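Local coordinates for protein bacterial regulatory proteins, tetR family (Corynebacterium glutamicum, PDB 3AQT) that probably binds DNA as a TetR-family transcriptional repressor and takes up resorcinol, its inducer, in a pocket among the helices, at residues D118-R132 with A228-S240. Numbering follows the deposited sequence.
Sequences DPAEVFAGSLRHLVR and AREIASRPLPEIS. With RCO (resorcinol), chain D.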
# COMPACT_ATOMS: atom_id res chain seq x y z
N ASP B 118 -14.09 1.69 24.61
CA ASP B 118 -13.82 0.56 23.74
C ASP B 118 -12.65 0.82 22.78
O ASP B 118 -12.73 1.68 21.90
CB ASP B 118 -15.07 0.23 22.93
CG ASP B 118 -15.01 -1.14 22.29
OD1 ASP B 118 -13.90 -1.69 22.15
OD2 ASP B 118 -16.08 -1.65 21.92
N PRO B 119 -11.55 0.08 22.95
CA PRO B 119 -10.38 0.26 22.09
C PRO B 119 -10.76 0.06 20.63
O PRO B 119 -10.19 0.68 19.73
CB PRO B 119 -9.41 -0.82 22.60
CG PRO B 119 -9.80 -0.98 24.03
CD PRO B 119 -11.31 -0.96 23.96
N ALA B 120 -11.72 -0.82 20.39
CA ALA B 120 -12.17 -1.10 19.04
C ALA B 120 -12.82 0.13 18.42
O ALA B 120 -12.72 0.33 17.21
CB ALA B 120 -13.15 -2.27 19.03
N GLU B 121 -13.47 0.94 19.24
CA GLU B 121 -14.14 2.14 18.73
C GLU B 121 -13.13 3.25 18.48
O GLU B 121 -13.29 4.06 17.56
CB GLU B 121 -15.21 2.62 19.70
CG GLU B 121 -16.40 3.29 19.02
CD GLU B 121 -17.42 3.84 20.00
OE1 GLU B 121 -17.68 3.19 21.04
OE2 GLU B 121 -17.98 4.93 19.73
N VAL B 122 -12.09 3.29 19.30
CA VAL B 122 -11.06 4.29 19.16
C VAL B 122 -10.37 4.07 17.81
O VAL B 122 -10.20 5.01 17.03
CB VAL B 122 -10.00 4.17 20.29
CG1 VAL B 122 -8.84 5.12 20.04
CG2 VAL B 122 -10.64 4.48 21.63
N PHE B 123 -9.98 2.83 17.56
CA PHE B 123 -9.30 2.44 16.34
C PHE B 123 -10.17 2.65 15.11
O PHE B 123 -9.74 3.24 14.12
CB PHE B 123 -8.88 0.98 16.44
CG PHE B 123 -8.05 0.50 15.29
CD1 PHE B 123 -6.90 1.19 14.90
CD2 PHE B 123 -8.38 -0.68 14.63
CE1 PHE B 123 -6.10 0.71 13.88
CE2 PHE B 123 -7.58 -1.17 13.60
CZ PHE B 123 -6.44 -0.47 13.22
N ALA B 124 -11.41 2.17 15.20
CA ALA B 124 -12.35 2.30 14.10
C ALA B 124 -12.67 3.76 13.82
O ALA B 124 -12.68 4.19 12.66
CB ALA B 124 -13.63 1.55 14.43
N GLY B 125 -12.94 4.52 14.87
CA GLY B 125 -13.27 5.92 14.71
C GLY B 125 -12.14 6.71 14.10
O GLY B 125 -12.35 7.59 13.26
N SER B 126 -10.92 6.40 14.53
CA SER B 126 -9.75 7.08 14.00
C SER B 126 -9.67 6.85 12.50
O SER B 126 -9.51 7.79 11.71
CB SER B 126 -8.48 6.56 14.67
OG SER B 126 -8.49 6.78 16.07
N LEU B 127 -9.79 5.58 12.10
CA LEU B 127 -9.72 5.23 10.69
C LEU B 127 -10.83 5.89 9.89
O LEU B 127 -10.59 6.38 8.78
CB LEU B 127 -9.76 3.71 10.53
CG LEU B 127 -8.54 3.01 11.14
CD1 LEU B 127 -8.67 1.50 11.02
CD2 LEU B 127 -7.27 3.51 10.44
N ARG B 128 -12.04 5.93 10.44
CA ARG B 128 -13.15 6.55 9.73
C ARG B 128 -12.88 8.03 9.49
O ARG B 128 -13.25 8.57 8.44
CB ARG B 128 -14.46 6.35 10.49
CG ARG B 128 -14.91 4.90 10.54
CD ARG B 128 -16.12 4.73 11.42
NE ARG B 128 -17.24 5.54 10.93
CZ ARG B 128 -18.34 5.77 11.63
NH1 ARG B 128 -18.49 5.27 12.85
NH2 ARG B 128 -19.31 6.50 11.09
N HIS B 129 -12.23 8.69 10.44
CA HIS B 129 -11.91 10.10 10.27
C HIS B 129 -10.90 10.29 9.14
O HIS B 129 -11.01 11.24 8.36
CB HIS B 129 -11.35 10.71 11.56
CG HIS B 129 -12.40 11.15 12.53
ND1 HIS B 129 -13.37 12.07 12.20
CD2 HIS B 129 -12.65 10.78 13.81
CE1 HIS B 129 -14.17 12.26 13.23
NE2 HIS B 129 -13.75 11.49 14.22
N LEU B 130 -9.90 9.40 9.05
CA LEU B 130 -8.89 9.51 8.00
C LEU B 130 -9.56 9.35 6.64
O LEU B 130 -9.31 10.15 5.73
CB LEU B 130 -7.79 8.45 8.20
CG LEU B 130 -6.90 8.65 9.44
CD1 LEU B 130 -5.84 7.58 9.53
CD2 LEU B 130 -6.24 10.02 9.39
N VAL B 131 -10.43 8.36 6.50
CA VAL B 131 -11.10 8.16 5.22
C VAL B 131 -11.95 9.38 4.83
O VAL B 131 -11.85 9.86 3.71
CB VAL B 131 -12.00 6.91 5.25
CG1 VAL B 131 -12.84 6.85 3.99
CG2 VAL B 131 -11.13 5.66 5.33
N ARG B 132 -12.76 9.88 5.76
CA ARG B 132 -13.60 11.04 5.47
C ARG B 132 -12.76 12.26 5.11
O ARG B 132 -13.12 13.03 4.22
CB ARG B 132 -14.52 11.36 6.65
CG ARG B 132 -15.24 10.13 7.17
CD ARG B 132 -16.73 10.30 7.38
NE ARG B 132 -17.07 10.90 8.67
CZ ARG B 132 -18.21 10.68 9.31
NH1 ARG B 132 -19.12 9.87 8.77
NH2 ARG B 132 -18.46 11.26 10.47
N ALA B 228 -17.92 -6.29 14.26
CA ALA B 228 -17.12 -5.26 13.59
C ALA B 228 -17.96 -4.20 12.89
O ALA B 228 -17.77 -3.01 13.09
CB ALA B 228 -16.17 -5.91 12.60
N ARG B 229 -18.88 -4.65 12.04
CA ARG B 229 -19.75 -3.75 11.30
C ARG B 229 -20.49 -2.81 12.26
O ARG B 229 -20.55 -1.60 12.05
CB ARG B 229 -20.74 -4.57 10.46
CG ARG B 229 -21.75 -3.76 9.68
CD ARG B 229 -21.07 -2.84 8.67
NE ARG B 229 -21.98 -1.80 8.20
CZ ARG B 229 -21.66 -0.88 7.30
NH1 ARG B 229 -20.44 -0.87 6.77
NH2 ARG B 229 -22.55 0.04 6.94
N GLU B 230 -21.07 -3.38 13.31
CA GLU B 230 -21.80 -2.59 14.29
C GLU B 230 -20.93 -1.52 14.93
O GLU B 230 -21.34 -0.37 15.07
CB GLU B 230 -22.38 -3.51 15.37
CG GLU B 230 -22.88 -2.77 16.60
CD GLU B 230 -21.94 -2.86 17.79
OE1 GLU B 230 -21.49 -3.99 18.12
OE2 GLU B 230 -21.65 -1.81 18.41
N ILE B 231 -19.73 -1.91 15.33
CA ILE B 231 -18.82 -0.97 15.96
C ILE B 231 -18.44 0.16 15.01
O ILE B 231 -18.33 1.31 15.41
CB ILE B 231 -17.55 -1.67 16.45
CG1 ILE B 231 -17.92 -2.73 17.48
CG2 ILE B 231 -16.60 -0.64 17.04
CD1 ILE B 231 -17.75 -2.41 18.97
N ALA B 232 -18.25 -0.17 13.74
CA ALA B 232 -17.87 0.83 12.75
C ALA B 232 -19.03 1.73 12.36
O ALA B 232 -18.85 2.68 11.59
CB ALA B 232 -17.30 0.16 11.52
N SER B 233 -20.22 1.42 12.87
CA SER B 233 -21.41 2.22 12.54
C SER B 233 -21.87 3.13 13.68
O SER B 233 -22.86 3.83 13.54
CB SER B 233 -22.56 1.29 12.15
OG SER B 233 -22.99 0.53 13.27
N ARG B 234 -21.15 3.12 14.79
CA ARG B 234 -21.50 3.97 15.93
C ARG B 234 -21.35 5.44 15.58
O ARG B 234 -20.55 5.81 14.73
CB ARG B 234 -20.60 3.64 17.12
CG ARG B 234 -20.80 2.24 17.62
CD ARG B 234 -19.86 1.93 18.76
NE ARG B 234 -20.11 0.58 19.24
CZ ARG B 234 -19.41 -0.02 20.20
NH1 ARG B 234 -18.40 0.62 20.78
NH2 ARG B 234 -19.72 -1.26 20.57
N PRO B 235 -22.14 6.32 16.23
CA PRO B 235 -22.04 7.75 15.92
C PRO B 235 -20.59 8.22 16.06
O PRO B 235 -19.93 7.93 17.06
CB PRO B 235 -22.97 8.38 16.95
CG PRO B 235 -23.99 7.30 17.18
CD PRO B 235 -23.11 6.08 17.30
N LEU B 236 -20.10 8.94 15.06
CA LEU B 236 -18.73 9.41 15.07
C LEU B 236 -18.59 10.77 15.72
O LEU B 236 -19.24 11.73 15.31
CB LEU B 236 -18.18 9.45 13.65
CG LEU B 236 -16.65 9.52 13.53
CD1 LEU B 236 -16.03 8.30 14.17
CD2 LEU B 236 -16.27 9.60 12.07
N PRO B 237 -17.72 10.88 16.73
CA PRO B 237 -17.47 12.14 17.45
C PRO B 237 -16.85 13.20 16.54
O PRO B 237 -15.95 12.89 15.76
CB PRO B 237 -16.50 11.72 18.57
CG PRO B 237 -16.77 10.23 18.74
CD PRO B 237 -16.93 9.78 17.32
N GLU B 238 -17.32 14.44 16.66
CA GLU B 238 -16.81 15.57 15.87
C GLU B 238 -15.31 15.72 16.08
O GLU B 238 -14.83 15.72 17.21
CB GLU B 238 -17.51 16.88 16.29
CG GLU B 238 -18.99 16.97 15.92
CD GLU B 238 -19.23 17.16 14.43
OE1 GLU B 238 -20.41 17.28 14.02
OE2 GLU B 238 -18.24 17.19 13.66
N ILE B 239 -14.58 15.88 14.98
CA ILE B 239 -13.13 16.01 15.03
C ILE B 239 -12.67 17.47 15.02
O ILE B 239 -11.66 17.81 15.63
CB ILE B 239 -12.48 15.26 13.84
CG1 ILE B 239 -10.98 15.13 14.05
CG2 ILE B 239 -12.77 16.01 12.54
CD1 ILE B 239 -10.29 14.11 13.15
N SER B 240 -13.42 18.33 14.33
CA SER B 240 -13.08 19.74 14.25
C SER B 240 -12.92 20.35 15.64
O SER B 240 -11.88 20.99 15.88
CB SER B 240 -14.16 20.51 13.48
OG SER B 240 -15.41 20.43 14.14
C1 RCO D . -4.47 7.19 14.42
C2 RCO D . -4.94 6.29 15.42
C3 RCO D . -5.45 5.01 15.04
C4 RCO D . -5.48 4.66 13.68
C5 RCO D . -5.02 5.55 12.70
C6 RCO D . -4.51 6.82 13.06
O1 RCO D . -3.97 8.44 14.79
O3 RCO D . -5.91 4.11 15.99
O HOH W 1 -18.59 -2.06 23.02
O HOH W 2 -16.95 3.72 14.57
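Arg234 NH1 forms a salt bridge with Glu121 OE1 (2.7 Å), the carboxylate standing almost perpendicular to the guanidinium plane (87°), and a longer, weak one with Asp118 OD2. Its extended chain suits this reach, and NE donates to Glu230 OE2, so one cation gathers three acids. Asp118 is the N-cap of helix 119-134, its short carboxylate accepting from Ala120 N through OD1; its stronger partner is Arg174. Arg128, its chain bent at chi3 (60°), offers several N-H groups: NH1 gives a nearly straight bond to Arg234 O (2.8 Å), lying in both planes, and a water links it to Ile231 O, while NE pairs with Asp210. Both ends of the type I turn Ile231-Arg234 are thus tied to helix 119-134.

A flat His129 ring can take an aliphatic group on each face, here CH-pi contacts from Leu236 CD2 (3.8 Å to the centroid) and the less ordered Ile239 CB, while NE2 bonds weakly to Pro237 O at its edge. Gly125, lacking a side chain, lets Leu236 CD1 approach its CA to 3.7 Å.

From Ile231 beside Glu121 to Ile239 beside His129, the C-terminal tail follows helix 119-134 on the side away from resorcinol, which Ser126 and Leu130 touch; Ile239 also rests on helix 90-111, and helix 159-171 packs against Phe123.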